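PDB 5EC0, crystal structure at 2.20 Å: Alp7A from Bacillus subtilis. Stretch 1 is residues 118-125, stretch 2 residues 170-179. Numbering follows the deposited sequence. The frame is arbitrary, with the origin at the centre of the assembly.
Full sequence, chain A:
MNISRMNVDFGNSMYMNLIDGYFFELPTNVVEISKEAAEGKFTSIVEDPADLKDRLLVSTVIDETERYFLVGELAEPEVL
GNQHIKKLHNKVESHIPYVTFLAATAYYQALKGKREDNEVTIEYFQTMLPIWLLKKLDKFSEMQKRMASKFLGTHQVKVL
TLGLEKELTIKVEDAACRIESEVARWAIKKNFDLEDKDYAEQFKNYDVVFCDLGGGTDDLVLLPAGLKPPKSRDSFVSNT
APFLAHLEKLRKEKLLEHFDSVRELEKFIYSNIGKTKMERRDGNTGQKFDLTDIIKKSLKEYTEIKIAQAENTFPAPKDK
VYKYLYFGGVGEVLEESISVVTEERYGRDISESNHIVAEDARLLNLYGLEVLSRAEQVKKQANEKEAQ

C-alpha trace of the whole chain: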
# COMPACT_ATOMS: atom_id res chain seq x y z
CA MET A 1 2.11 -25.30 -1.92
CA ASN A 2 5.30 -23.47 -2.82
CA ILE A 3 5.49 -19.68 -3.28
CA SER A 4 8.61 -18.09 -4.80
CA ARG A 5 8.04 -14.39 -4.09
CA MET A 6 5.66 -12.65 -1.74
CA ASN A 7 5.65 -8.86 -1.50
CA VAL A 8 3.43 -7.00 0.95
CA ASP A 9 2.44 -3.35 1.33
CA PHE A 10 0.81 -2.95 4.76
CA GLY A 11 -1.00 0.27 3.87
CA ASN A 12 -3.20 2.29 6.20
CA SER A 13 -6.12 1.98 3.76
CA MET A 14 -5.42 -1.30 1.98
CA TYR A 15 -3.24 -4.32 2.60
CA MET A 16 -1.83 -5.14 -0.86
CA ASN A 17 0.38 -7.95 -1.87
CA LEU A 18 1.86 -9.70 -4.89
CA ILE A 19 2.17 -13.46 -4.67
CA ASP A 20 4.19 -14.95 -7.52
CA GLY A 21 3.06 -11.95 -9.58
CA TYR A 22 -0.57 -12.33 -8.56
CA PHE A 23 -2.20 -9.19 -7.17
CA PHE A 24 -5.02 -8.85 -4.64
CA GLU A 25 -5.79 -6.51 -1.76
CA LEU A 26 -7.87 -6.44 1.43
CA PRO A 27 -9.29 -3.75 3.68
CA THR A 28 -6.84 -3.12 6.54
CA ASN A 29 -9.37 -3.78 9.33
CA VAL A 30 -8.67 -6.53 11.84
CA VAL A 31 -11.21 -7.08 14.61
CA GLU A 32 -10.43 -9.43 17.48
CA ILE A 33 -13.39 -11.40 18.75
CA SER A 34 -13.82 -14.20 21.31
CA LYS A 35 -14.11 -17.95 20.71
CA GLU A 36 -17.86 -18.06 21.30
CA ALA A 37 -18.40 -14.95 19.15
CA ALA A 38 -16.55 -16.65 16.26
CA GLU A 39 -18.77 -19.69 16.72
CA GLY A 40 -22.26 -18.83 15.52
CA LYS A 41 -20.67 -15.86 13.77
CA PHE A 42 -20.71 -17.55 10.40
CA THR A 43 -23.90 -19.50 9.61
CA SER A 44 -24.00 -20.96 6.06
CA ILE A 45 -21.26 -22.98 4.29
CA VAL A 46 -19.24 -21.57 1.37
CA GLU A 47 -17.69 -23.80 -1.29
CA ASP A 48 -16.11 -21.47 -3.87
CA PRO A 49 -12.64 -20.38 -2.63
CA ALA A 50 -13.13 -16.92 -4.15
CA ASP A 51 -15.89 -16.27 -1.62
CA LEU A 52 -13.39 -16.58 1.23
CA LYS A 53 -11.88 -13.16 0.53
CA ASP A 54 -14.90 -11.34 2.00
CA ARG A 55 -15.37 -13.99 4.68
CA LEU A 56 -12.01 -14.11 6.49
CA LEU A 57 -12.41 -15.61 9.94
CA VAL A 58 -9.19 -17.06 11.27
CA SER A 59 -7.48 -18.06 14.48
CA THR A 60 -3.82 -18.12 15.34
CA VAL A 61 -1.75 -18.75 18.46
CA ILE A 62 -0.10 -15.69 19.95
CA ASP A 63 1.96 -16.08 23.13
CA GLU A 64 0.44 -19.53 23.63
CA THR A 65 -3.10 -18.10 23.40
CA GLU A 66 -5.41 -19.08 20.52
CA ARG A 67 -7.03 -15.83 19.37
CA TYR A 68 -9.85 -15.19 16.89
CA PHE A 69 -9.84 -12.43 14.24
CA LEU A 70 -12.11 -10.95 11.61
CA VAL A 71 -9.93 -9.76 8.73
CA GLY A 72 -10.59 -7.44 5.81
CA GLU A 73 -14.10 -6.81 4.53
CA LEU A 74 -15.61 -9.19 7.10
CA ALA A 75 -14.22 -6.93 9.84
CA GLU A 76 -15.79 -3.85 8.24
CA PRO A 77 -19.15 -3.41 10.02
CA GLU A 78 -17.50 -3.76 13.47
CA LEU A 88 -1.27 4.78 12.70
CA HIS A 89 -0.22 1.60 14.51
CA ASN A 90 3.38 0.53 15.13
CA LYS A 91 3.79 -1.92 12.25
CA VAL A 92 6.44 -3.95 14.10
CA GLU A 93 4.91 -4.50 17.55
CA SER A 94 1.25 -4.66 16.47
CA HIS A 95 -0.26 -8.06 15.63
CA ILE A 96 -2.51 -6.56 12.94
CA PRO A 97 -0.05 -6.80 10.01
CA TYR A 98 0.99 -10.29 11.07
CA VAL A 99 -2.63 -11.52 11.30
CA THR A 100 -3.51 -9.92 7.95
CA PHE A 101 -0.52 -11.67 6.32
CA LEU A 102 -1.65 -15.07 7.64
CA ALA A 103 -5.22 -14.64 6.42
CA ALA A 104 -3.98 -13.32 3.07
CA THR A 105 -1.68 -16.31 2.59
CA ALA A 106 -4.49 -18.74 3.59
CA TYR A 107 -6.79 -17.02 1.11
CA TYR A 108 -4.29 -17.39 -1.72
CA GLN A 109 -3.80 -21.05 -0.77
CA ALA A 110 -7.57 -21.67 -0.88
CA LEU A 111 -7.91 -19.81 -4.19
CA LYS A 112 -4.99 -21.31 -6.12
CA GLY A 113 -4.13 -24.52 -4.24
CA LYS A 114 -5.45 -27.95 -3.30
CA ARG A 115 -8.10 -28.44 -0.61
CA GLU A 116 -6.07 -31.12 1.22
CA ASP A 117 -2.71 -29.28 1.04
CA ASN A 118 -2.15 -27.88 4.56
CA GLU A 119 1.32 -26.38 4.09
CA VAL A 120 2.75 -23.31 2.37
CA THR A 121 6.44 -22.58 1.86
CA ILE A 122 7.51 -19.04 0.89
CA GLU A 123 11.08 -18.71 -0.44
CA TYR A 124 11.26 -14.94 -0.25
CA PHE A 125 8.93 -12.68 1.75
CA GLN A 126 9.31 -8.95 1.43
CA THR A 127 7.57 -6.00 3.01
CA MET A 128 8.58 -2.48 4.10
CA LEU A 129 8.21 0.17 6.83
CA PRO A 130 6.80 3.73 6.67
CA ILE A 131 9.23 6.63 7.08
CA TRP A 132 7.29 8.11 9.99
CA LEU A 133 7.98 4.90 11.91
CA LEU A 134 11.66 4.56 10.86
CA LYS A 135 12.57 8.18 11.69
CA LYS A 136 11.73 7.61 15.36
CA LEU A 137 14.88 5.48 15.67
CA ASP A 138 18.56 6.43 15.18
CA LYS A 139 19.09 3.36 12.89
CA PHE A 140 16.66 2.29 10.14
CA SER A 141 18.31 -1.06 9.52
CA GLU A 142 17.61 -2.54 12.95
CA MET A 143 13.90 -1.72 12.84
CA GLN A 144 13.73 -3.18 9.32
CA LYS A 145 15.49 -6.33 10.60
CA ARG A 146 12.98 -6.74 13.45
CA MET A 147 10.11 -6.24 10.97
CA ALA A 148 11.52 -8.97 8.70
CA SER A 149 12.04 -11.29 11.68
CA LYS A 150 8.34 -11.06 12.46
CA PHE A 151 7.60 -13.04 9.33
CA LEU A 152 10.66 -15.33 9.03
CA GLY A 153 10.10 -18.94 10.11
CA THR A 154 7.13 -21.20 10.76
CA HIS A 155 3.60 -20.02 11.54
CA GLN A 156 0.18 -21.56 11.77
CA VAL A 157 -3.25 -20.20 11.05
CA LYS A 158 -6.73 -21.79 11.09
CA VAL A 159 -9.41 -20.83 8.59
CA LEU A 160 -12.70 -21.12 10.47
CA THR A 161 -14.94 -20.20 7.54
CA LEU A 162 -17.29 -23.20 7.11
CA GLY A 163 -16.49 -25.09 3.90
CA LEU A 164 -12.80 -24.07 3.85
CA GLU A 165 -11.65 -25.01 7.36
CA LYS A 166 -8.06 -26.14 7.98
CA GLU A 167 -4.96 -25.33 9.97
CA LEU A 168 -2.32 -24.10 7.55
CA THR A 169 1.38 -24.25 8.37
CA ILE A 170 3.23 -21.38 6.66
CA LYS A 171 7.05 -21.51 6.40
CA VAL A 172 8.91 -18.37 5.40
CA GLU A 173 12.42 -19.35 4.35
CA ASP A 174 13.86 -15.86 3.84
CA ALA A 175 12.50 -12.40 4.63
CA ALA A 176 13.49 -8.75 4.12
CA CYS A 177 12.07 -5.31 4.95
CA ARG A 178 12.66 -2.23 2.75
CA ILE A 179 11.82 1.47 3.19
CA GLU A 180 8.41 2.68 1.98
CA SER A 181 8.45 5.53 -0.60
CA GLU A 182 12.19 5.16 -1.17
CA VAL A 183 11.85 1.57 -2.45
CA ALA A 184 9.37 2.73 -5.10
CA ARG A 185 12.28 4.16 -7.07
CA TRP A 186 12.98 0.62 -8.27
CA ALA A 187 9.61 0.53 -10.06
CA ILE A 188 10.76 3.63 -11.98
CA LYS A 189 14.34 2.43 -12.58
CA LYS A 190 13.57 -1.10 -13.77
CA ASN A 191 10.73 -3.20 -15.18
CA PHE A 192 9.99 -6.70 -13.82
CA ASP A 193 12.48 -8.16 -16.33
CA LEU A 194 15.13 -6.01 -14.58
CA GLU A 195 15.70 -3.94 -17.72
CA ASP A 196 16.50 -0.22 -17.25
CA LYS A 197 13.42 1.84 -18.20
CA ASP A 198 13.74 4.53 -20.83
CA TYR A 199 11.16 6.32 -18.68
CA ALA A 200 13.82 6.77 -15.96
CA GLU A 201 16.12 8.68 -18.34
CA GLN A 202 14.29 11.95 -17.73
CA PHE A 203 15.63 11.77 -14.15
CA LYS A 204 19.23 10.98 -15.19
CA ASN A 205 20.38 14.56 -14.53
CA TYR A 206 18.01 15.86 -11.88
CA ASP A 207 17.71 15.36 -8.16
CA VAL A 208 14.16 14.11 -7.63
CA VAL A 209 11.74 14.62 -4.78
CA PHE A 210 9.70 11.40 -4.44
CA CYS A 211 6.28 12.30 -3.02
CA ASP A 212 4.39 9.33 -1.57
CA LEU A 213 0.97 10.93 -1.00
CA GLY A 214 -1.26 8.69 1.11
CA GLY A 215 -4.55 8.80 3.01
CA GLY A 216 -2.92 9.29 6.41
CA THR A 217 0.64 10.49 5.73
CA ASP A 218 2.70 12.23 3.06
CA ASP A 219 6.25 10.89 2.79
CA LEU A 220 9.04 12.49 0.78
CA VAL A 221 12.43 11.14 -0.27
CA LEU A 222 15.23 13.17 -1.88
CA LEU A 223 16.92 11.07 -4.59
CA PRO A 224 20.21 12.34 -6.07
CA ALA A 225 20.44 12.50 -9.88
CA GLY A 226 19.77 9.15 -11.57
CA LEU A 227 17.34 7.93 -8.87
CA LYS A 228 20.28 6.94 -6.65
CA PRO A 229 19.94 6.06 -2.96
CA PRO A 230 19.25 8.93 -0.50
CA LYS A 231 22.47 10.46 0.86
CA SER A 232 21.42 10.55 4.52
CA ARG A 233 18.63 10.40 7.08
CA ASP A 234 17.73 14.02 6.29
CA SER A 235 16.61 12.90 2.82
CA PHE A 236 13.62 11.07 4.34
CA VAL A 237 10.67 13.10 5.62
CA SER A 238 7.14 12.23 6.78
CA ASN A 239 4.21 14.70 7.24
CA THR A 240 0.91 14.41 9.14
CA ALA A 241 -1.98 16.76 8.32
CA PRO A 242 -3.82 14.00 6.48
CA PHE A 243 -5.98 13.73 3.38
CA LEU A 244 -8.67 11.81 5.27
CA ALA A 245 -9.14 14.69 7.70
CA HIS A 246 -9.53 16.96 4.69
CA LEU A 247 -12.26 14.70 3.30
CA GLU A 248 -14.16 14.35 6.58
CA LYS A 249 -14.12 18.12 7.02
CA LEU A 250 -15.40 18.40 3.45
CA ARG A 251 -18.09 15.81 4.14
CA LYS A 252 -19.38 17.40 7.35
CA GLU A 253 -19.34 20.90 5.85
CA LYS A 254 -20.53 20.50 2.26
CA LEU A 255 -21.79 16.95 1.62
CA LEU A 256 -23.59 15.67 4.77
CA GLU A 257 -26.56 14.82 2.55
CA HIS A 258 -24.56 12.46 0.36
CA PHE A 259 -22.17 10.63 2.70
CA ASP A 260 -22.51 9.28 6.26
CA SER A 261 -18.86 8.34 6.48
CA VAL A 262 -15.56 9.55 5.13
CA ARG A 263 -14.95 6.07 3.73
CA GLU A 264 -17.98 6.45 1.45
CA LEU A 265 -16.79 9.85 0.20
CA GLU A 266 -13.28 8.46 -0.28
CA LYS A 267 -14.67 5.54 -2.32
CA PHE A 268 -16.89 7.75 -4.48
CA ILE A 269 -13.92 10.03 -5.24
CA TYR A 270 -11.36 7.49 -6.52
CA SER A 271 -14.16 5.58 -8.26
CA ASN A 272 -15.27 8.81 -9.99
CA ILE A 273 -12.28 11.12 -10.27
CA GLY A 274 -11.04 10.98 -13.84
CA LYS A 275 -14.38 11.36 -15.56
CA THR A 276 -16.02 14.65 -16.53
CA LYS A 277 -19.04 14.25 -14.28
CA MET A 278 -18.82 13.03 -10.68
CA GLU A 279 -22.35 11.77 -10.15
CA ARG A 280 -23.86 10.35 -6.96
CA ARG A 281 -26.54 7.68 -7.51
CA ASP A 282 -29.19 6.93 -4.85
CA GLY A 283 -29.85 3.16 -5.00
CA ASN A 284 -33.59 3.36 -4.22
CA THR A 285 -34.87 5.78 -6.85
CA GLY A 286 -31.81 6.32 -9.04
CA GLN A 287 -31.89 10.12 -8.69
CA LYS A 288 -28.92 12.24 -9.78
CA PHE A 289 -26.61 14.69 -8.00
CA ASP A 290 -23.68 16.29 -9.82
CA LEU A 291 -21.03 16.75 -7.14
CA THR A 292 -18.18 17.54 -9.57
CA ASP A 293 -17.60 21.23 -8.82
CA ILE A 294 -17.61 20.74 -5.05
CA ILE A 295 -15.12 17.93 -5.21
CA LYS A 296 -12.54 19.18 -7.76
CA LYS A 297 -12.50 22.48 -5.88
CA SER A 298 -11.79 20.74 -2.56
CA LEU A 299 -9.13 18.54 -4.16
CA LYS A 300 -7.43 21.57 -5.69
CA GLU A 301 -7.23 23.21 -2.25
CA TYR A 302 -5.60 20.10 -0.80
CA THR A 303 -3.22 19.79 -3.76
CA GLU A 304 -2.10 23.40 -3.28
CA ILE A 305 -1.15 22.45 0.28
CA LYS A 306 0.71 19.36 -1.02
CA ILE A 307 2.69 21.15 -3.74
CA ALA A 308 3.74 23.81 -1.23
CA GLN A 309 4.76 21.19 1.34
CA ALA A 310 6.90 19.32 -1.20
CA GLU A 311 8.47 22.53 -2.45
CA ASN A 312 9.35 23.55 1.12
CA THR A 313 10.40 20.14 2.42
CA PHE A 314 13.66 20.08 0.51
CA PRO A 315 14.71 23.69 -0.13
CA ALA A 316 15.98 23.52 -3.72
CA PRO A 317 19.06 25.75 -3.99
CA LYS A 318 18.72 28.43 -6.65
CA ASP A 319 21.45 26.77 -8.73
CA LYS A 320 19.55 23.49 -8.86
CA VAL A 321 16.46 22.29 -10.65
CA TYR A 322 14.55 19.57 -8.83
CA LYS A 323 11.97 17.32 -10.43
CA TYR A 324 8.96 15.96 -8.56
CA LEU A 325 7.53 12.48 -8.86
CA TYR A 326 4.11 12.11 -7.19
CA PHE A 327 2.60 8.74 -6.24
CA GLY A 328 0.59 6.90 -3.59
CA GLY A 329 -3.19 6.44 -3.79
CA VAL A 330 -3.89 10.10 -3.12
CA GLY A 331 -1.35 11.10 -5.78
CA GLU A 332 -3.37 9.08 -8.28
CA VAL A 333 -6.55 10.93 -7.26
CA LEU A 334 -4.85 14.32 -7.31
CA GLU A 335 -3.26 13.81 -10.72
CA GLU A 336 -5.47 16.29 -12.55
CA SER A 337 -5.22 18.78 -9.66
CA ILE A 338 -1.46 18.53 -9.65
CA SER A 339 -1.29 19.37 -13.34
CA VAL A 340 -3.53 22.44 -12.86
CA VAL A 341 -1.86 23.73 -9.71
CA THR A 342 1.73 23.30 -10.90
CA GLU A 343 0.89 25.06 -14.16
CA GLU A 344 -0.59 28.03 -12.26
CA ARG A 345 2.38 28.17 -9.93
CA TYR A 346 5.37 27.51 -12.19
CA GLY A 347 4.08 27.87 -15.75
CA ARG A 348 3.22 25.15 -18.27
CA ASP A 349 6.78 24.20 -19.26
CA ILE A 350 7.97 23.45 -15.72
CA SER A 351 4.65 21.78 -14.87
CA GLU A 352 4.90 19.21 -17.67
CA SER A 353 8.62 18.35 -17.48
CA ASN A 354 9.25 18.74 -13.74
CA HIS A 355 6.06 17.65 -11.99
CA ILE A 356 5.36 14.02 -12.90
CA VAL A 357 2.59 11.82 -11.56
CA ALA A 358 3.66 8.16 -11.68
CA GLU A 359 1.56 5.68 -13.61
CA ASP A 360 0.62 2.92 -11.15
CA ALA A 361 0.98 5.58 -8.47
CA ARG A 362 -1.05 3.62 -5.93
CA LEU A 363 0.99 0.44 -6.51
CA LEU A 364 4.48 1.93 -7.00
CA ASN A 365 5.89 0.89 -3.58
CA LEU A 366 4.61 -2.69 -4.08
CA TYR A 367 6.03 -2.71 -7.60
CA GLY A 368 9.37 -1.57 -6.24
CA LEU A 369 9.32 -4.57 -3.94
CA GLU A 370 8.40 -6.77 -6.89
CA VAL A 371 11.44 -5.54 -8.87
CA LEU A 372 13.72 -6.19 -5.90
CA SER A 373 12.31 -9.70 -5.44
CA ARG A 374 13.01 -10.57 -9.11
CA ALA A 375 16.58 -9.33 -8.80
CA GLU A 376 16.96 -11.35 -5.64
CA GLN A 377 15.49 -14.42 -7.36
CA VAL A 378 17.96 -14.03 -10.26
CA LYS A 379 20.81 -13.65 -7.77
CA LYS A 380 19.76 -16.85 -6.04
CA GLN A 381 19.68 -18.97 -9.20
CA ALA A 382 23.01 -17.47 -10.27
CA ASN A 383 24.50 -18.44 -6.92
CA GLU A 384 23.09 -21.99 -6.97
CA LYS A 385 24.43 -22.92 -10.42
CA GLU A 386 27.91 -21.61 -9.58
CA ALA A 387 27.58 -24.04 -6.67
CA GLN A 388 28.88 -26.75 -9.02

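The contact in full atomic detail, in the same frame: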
# COMPACT_ATOMS: atom_id res chain seq x y z
N ASN A 118 -2.10 -28.71 3.35
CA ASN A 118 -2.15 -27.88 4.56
C ASN A 118 -0.85 -27.13 4.85
O ASN A 118 -0.65 -26.66 5.97
CB ASN A 118 -2.51 -28.74 5.77
CG ASN A 118 -3.90 -29.35 5.66
OD1 ASN A 118 -4.84 -28.69 5.25
ND2 ASN A 118 -4.01 -30.62 6.02
N GLU A 119 0.02 -27.00 3.85
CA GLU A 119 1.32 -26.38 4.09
C GLU A 119 1.71 -25.45 2.96
O GLU A 119 1.54 -25.78 1.78
CB GLU A 119 2.40 -27.46 4.26
CG GLU A 119 3.48 -27.07 5.28
CD GLU A 119 4.75 -27.90 5.14
OE1 GLU A 119 5.04 -28.71 6.05
OE2 GLU A 119 5.46 -27.72 4.12
N VAL A 120 2.23 -24.28 3.33
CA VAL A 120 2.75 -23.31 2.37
C VAL A 120 4.18 -22.95 2.72
O VAL A 120 4.46 -22.53 3.86
CB VAL A 120 1.89 -22.01 2.33
CG1 VAL A 120 2.57 -20.94 1.47
CG2 VAL A 120 0.50 -22.31 1.81
N THR A 121 5.09 -23.12 1.76
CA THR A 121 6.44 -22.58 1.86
C THR A 121 6.61 -21.31 1.00
O THR A 121 6.19 -21.26 -0.15
CB THR A 121 7.51 -23.63 1.44
OG1 THR A 121 7.11 -24.24 0.20
CG2 THR A 121 7.66 -24.70 2.49
N ILE A 122 7.21 -20.28 1.59
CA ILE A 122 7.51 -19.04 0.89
C ILE A 122 9.03 -18.82 0.87
O ILE A 122 9.66 -18.69 1.92
CB ILE A 122 6.84 -17.82 1.57
CG1 ILE A 122 5.32 -17.96 1.57
CG2 ILE A 122 7.26 -16.51 0.90
CD1 ILE A 122 4.63 -17.08 2.58
N GLU A 123 9.62 -18.81 -0.33
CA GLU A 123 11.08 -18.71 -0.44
C GLU A 123 11.56 -17.34 -0.03
O GLU A 123 12.55 -17.22 0.69
CB GLU A 123 11.53 -19.01 -1.87
CG GLU A 123 11.19 -20.42 -2.32
CD GLU A 123 11.78 -20.75 -3.68
OE1 GLU A 123 12.80 -20.14 -4.06
OE2 GLU A 123 11.21 -21.63 -4.37
N TYR A 124 10.84 -16.31 -0.45
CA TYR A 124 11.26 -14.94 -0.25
C TYR A 124 10.07 -14.03 0.05
O TYR A 124 9.24 -13.77 -0.82
CB TYR A 124 12.02 -14.43 -1.48
CG TYR A 124 12.78 -13.16 -1.25
CD1 TYR A 124 13.86 -13.13 -0.35
CD2 TYR A 124 12.46 -11.98 -1.93
CE1 TYR A 124 14.59 -11.96 -0.13
CE2 TYR A 124 13.18 -10.80 -1.71
CZ TYR A 124 14.24 -10.80 -0.81
OH TYR A 124 14.95 -9.65 -0.59
N PHE A 125 9.96 -13.61 1.31
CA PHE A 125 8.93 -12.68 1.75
C PHE A 125 9.54 -11.30 1.84
O PHE A 125 10.66 -11.14 2.34
CB PHE A 125 8.35 -13.10 3.12
CG PHE A 125 7.33 -12.12 3.69
CD1 PHE A 125 7.74 -11.05 4.48
CD2 PHE A 125 5.97 -12.29 3.46
CE1 PHE A 125 6.81 -10.16 5.01
CE2 PHE A 125 5.04 -11.41 3.99
CZ PHE A 125 5.45 -10.35 4.76
N ILE A 170 2.57 -22.28 7.61
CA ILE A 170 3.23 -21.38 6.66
C ILE A 170 4.70 -21.19 7.05
O ILE A 170 5.00 -20.68 8.13
CB ILE A 170 2.52 -20.00 6.59
CG1 ILE A 170 1.08 -20.16 6.10
CG2 ILE A 170 3.27 -19.03 5.71
CD1 ILE A 170 0.17 -18.98 6.48
N LYS A 171 5.61 -21.59 6.15
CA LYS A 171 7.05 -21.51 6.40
C LYS A 171 7.72 -20.49 5.51
O LYS A 171 7.76 -20.64 4.28
CB LYS A 171 7.72 -22.87 6.20
CG LYS A 171 7.36 -23.88 7.30
CD LYS A 171 7.71 -25.30 6.89
CE LYS A 171 7.49 -26.28 8.02
NZ LYS A 171 7.62 -27.69 7.56
N VAL A 172 8.23 -19.44 6.13
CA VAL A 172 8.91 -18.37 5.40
C VAL A 172 10.40 -18.59 5.50
O VAL A 172 10.98 -18.44 6.58
CB VAL A 172 8.52 -16.99 5.94
CG1 VAL A 172 9.40 -15.89 5.29
CG2 VAL A 172 7.03 -16.74 5.71
N GLU A 173 11.02 -18.96 4.38
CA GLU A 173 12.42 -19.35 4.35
C GLU A 173 13.35 -18.15 4.51
O GLU A 173 14.33 -18.21 5.26
CB GLU A 173 12.75 -20.07 3.04
CG GLU A 173 11.84 -21.28 2.75
CD GLU A 173 12.32 -22.10 1.56
OE1 GLU A 173 13.24 -21.65 0.84
OE2 GLU A 173 11.78 -23.21 1.35
N ASP A 174 13.05 -17.07 3.80
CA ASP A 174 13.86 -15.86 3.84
C ASP A 174 12.96 -14.64 3.81
O ASP A 174 11.95 -14.62 3.12
CB ASP A 174 14.83 -15.85 2.65
CG ASP A 174 15.92 -14.83 2.81
OD1 ASP A 174 16.16 -14.39 3.96
OD2 ASP A 174 16.56 -14.48 1.79
N ALA A 175 13.34 -13.59 4.55
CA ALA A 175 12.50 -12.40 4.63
C ALA A 175 13.34 -11.12 4.65
O ALA A 175 14.45 -11.11 5.15
CB ALA A 175 11.60 -12.47 5.86
N ALA A 176 12.81 -10.04 4.08
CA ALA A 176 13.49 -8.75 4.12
C ALA A 176 12.47 -7.60 4.22
O ALA A 176 11.31 -7.73 3.83
CB ALA A 176 14.39 -8.57 2.89
N CYS A 177 12.93 -6.48 4.77
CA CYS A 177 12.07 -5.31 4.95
C CYS A 177 12.76 -4.07 4.38
O CYS A 177 13.87 -3.74 4.79
CB CYS A 177 11.74 -5.10 6.42
SG CYS A 177 10.65 -3.71 6.68
N ARG A 178 12.11 -3.41 3.41
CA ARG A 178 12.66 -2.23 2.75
C ARG A 178 12.06 -0.95 3.35
O ARG A 178 11.36 -1.00 4.35
CB ARG A 178 12.38 -2.28 1.24
CG ARG A 178 12.78 -3.58 0.57
CD ARG A 178 14.26 -3.97 0.80
NE ARG A 178 14.50 -5.25 0.14
CZ ARG A 178 15.68 -5.71 -0.23
NH1 ARG A 178 16.78 -5.02 0.00
NH2 ARG A 178 15.76 -6.89 -0.85
N ILE A 179 12.35 0.19 2.73
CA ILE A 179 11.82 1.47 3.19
C ILE A 179 10.74 1.95 2.24
O ILE A 179 11.03 2.19 1.06
CB ILE A 179 12.92 2.57 3.29
CG1 ILE A 179 14.08 2.09 4.16
CG2 ILE A 179 12.34 3.87 3.85
CD1 ILE A 179 15.37 2.89 3.94

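The striking thing about this contact is that two parallel strands bend together without losing step. At Glu-123 stretch 1 turns a corner, with phi/psi of -70/-42, and its partner Glu-173 takes up nearly the same values, -72/-44. Since both backbones kink at the same level, the register on the far side is the one they had before: Ile-122 lies beside Val-172, and Phe-125 beside Ala-175, with the CA atoms of the latter pair 4.6 Å apart.

Before the corner, the strand that begins at Glu-119 runs alongside stretch 2 at 14° between their directions, and the hydrogen bonds follow the usual parallel alternation. Lys-171 N donates to Val-120 O at 2.7 Å, Ile-122 N to Lys-171 O at 2.8 Å, and Glu-173 N to Ile-122 O at 2.8 Å, all close to linear. In this pattern one residue, Lys-171, uses both its N and its O toward the neighbouring strand, and so does Ile-122. CA-H...O contacts fill in between, such as Ile-170 CA to Val-120 O at 3.3 Å. At the corner Glu-123 O lies 3.2 Å from Asp-174 N. Past it, Phe-125 N donates to Asp-174 O at 2.9 Å and Phe-125 O accepts from Ala-176 N at 3.0 Å, the latter somewhat more bent.

Register also sorts the side chains. Val-120, Ile-122 and Phe-125 share one face with Ile-170, Val-172 and Ala-175, and this face is apolar throughout. Ile-122 bridges two neighbours at once: its CD1 lies 3.9 Å from Ile-170 CG2 and 4.0 Å from Val-172 CG2. Beyond the bend, Phe-125 CB reaches back to Val-172 CG1 at 3.7 Å and also sits 4.3 Å from Ala-175 CB, while the end of its side chain leads away from the partner strand. The small methyl of Ala-175 thus meets the base of the phenylalanine, and the hydrophobic contact carries across the kink.

The face bearing Thr-121 and Lys-171 is more polar. Thr-121 CG2 rests 4.1 Å from Lys-171 CB, so even here carbon meets carbon close to the backbone. The lysine extends in a nearly all-t chain after its m chi1, and its NZ forms a salt bridge with Glu-119 OE1 at 3.2 Å. Glu-119 starts out sideways, but its end comes nearer, letting opposite charges meet where both residues are partly exposed.

Tyr-124 uses its length differently. From its t chi1 the ring reaches along stretch 2, passing Asp-174, with Tyr-124 CD1 3.7 Å from Asp-174 OD2 at the ring edge. Farther out, Tyr-124 CZ lies 4.3 Å from Ala-176 CB, and Arg-178 NH2 gives a weak hydrogen bond to Tyr-124 OH, 2.9 Å long but bent to 118°. The rule to read here is economical: matched backbone bends preserve register, alternation, shifted by one residue at the shared bend, separates apolar from more polar side chains, and long side chains extend the contact beyond their paired positions.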